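Local coordinates for protein plastocyanin (PDB 1KDI) that carries electrons between the cytochrome b6-f complex and P700 of photosystem I, using a single bound copper ion, at residues 52-57 with 75-80. Residues are numbered along the deposited sequence; the frame is centred on the assembly and turned at random.
Sequences ASELKA and AKVSTP
E54 reaches from the short helix 49-57 of the plastocyanin beta-sandwich to the loop that joins strands 72-75 and 81-86. CG stands anti to the backbone N (chi1 179°), and the extended chain carries the carboxylate across to S78 and T79. Each carboxylate oxygen accepts a hydrogen bond from a hydroxyl. T79 OG1 donates to E54 OE1 on its syn lone pair, at 2.7 Å. S78 OG donates to E54 OE2 nearly in line with the C-O bond, at 2.8 Å. E54 OE2 also accepts a hydrogen bond from S78 N, which approaches from above the carboxylate plane, 61° out of it. With an alanine in place of E54, the hydroxyls of S78 and T79 and the N-H of S78 would probably lose this acceptor, and the loop would be less firmly tied to the helix.

The inner side is apolar and buried. L55 CD1 meets V77 CG1 at 4.2 Å, and both side chains pack on Y83 of strand 81-86. The contact lies away from the copper ligands.

The outer side is looser. The K76 side chain leads away from the helix, and the backbones there are linked through a water. That water donates to E54 O and to K76 O, each at 2.9 Å.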
loop_
_atom_site.group_PDB
_atom_site.type_symbol
_atom_site.label_atom_id
_atom_site.label_comp_id
_atom_site.label_asym_id
_atom_site.label_seq_id
_atom_site.Cartn_x
_atom_site.Cartn_y
_atom_site.Cartn_z
ATOM N N ALA A 52 3.083 -14.474 3.867
ATOM C CA ALA A 52 1.647 -14.196 3.913
ATOM C C ALA A 52 1.224 -13.513 5.201
ATOM O O ALA A 52 0.465 -12.526 5.103
ATOM C CB ALA A 52 0.821 -15.466 3.777
ATOM N N SER A 53 1.683 -13.881 6.406
ATOM C CA SER A 53 1.353 -13.104 7.583
ATOM C C SER A 53 1.834 -11.688 7.581
ATOM O O SER A 53 1.165 -10.799 8.102
ATOM C CB SER A 53 1.916 -13.687 8.837
ATOM O OG SER A 53 1.309 -14.955 8.844
ATOM N N GLU A 54 3.020 -11.494 7.009
ATOM C CA GLU A 54 3.648 -10.192 6.972
ATOM C C GLU A 54 2.890 -9.220 6.057
ATOM O O GLU A 54 2.600 -8.102 6.437
ATOM C CB GLU A 54 5.070 -10.476 6.532
ATOM C CG GLU A 54 5.926 -9.273 6.395
ATOM C CD GLU A 54 7.385 -9.650 6.259
ATOM O OE1 GLU A 54 7.749 -10.408 5.375
ATOM O OE2 GLU A 54 8.159 -9.179 7.055
ATOM N N LEU A 55 2.534 -9.682 4.874
ATOM C CA LEU A 55 1.765 -8.965 3.877
ATOM C C LEU A 55 0.365 -8.640 4.359
ATOM O O LEU A 55 -0.119 -7.518 4.153
ATOM C CB LEU A 55 1.756 -9.821 2.636
ATOM C CG LEU A 55 2.686 -9.515 1.521
ATOM C CD1 LEU A 55 3.952 -8.875 1.968
ATOM C CD2 LEU A 55 2.946 -10.784 0.830
ATOM N N LYS A 56 -0.285 -9.590 5.068
ATOM C CA LYS A 56 -1.584 -9.315 5.691
ATOM C C LYS A 56 -1.445 -8.270 6.773
ATOM O O LYS A 56 -2.213 -7.322 6.772
ATOM C CB LYS A 56 -2.184 -10.583 6.301
ATOM C CG LYS A 56 -2.796 -11.379 5.175
ATOM C CD LYS A 56 -3.587 -12.526 5.767
ATOM C CE LYS A 56 -4.596 -13.058 4.739
ATOM N NZ LYS A 56 -5.513 -14.039 5.330
ATOM N N ALA A 57 -0.495 -8.338 7.704
ATOM C CA ALA A 57 -0.266 -7.303 8.683
ATOM C C ALA A 57 0.126 -5.958 8.077
ATOM O O ALA A 57 0.017 -4.915 8.703
ATOM C CB ALA A 57 0.849 -7.724 9.609
ATOM N N ALA A 75 3.249 0.594 6.833
ATOM C CA ALA A 75 3.493 -0.807 6.582
ATOM C C ALA A 75 5.001 -1.092 6.714
ATOM O O ALA A 75 5.821 -0.208 6.405
ATOM C CB ALA A 75 3.057 -1.166 5.176
ATOM N N LYS A 76 5.417 -2.278 7.224
ATOM C CA LYS A 76 6.826 -2.713 7.322
ATOM C C LYS A 76 6.893 -4.148 6.835
ATOM O O LYS A 76 6.110 -4.995 7.278
ATOM C CB LYS A 76 7.408 -2.781 8.720
ATOM C CG LYS A 76 7.483 -1.522 9.514
ATOM C CD LYS A 76 8.383 -1.764 10.682
ATOM C CE LYS A 76 8.516 -0.424 11.342
ATOM N NZ LYS A 76 9.299 -0.504 12.557
ATOM N N VAL A 77 7.748 -4.438 5.876
ATOM C CA VAL A 77 7.910 -5.755 5.329
ATOM C C VAL A 77 9.439 -5.955 5.432
ATOM O O VAL A 77 10.285 -5.093 5.128
ATOM C CB VAL A 77 7.385 -5.762 3.875
ATOM C CG1 VAL A 77 7.606 -7.107 3.191
ATOM C CG2 VAL A 77 5.871 -5.495 3.903
ATOM N N SER A 78 9.847 -7.041 6.061
ATOM C CA SER A 78 11.256 -7.351 6.155
ATOM C C SER A 78 11.776 -8.441 5.214
ATOM O O SER A 78 13.001 -8.535 5.064
ATOM C CB SER A 78 11.528 -7.660 7.634
ATOM O OG SER A 78 10.651 -8.586 8.252
ATOM N N THR A 79 10.921 -9.216 4.526
ATOM C CA THR A 79 11.373 -10.211 3.579
ATOM C C THR A 79 11.705 -9.623 2.178
ATOM O O THR A 79 10.846 -8.999 1.535
ATOM C CB THR A 79 10.288 -11.311 3.465
ATOM O OG1 THR A 79 10.031 -11.790 4.781
ATOM C CG2 THR A 79 10.695 -12.442 2.542
ATOM N N PRO A 80 12.936 -9.791 1.645
ATOM C CA PRO A 80 13.293 -9.387 0.309
ATOM C C PRO A 80 12.408 -9.934 -0.776
ATOM O O PRO A 80 12.106 -11.117 -0.780
ATOM C CB PRO A 80 14.715 -9.837 0.206
ATOM C CG PRO A 80 15.260 -9.598 1.581
ATOM C CD PRO A 80 14.147 -10.204 2.389
HETATM O O HOH W 1 3.969 -6.594 8.508
#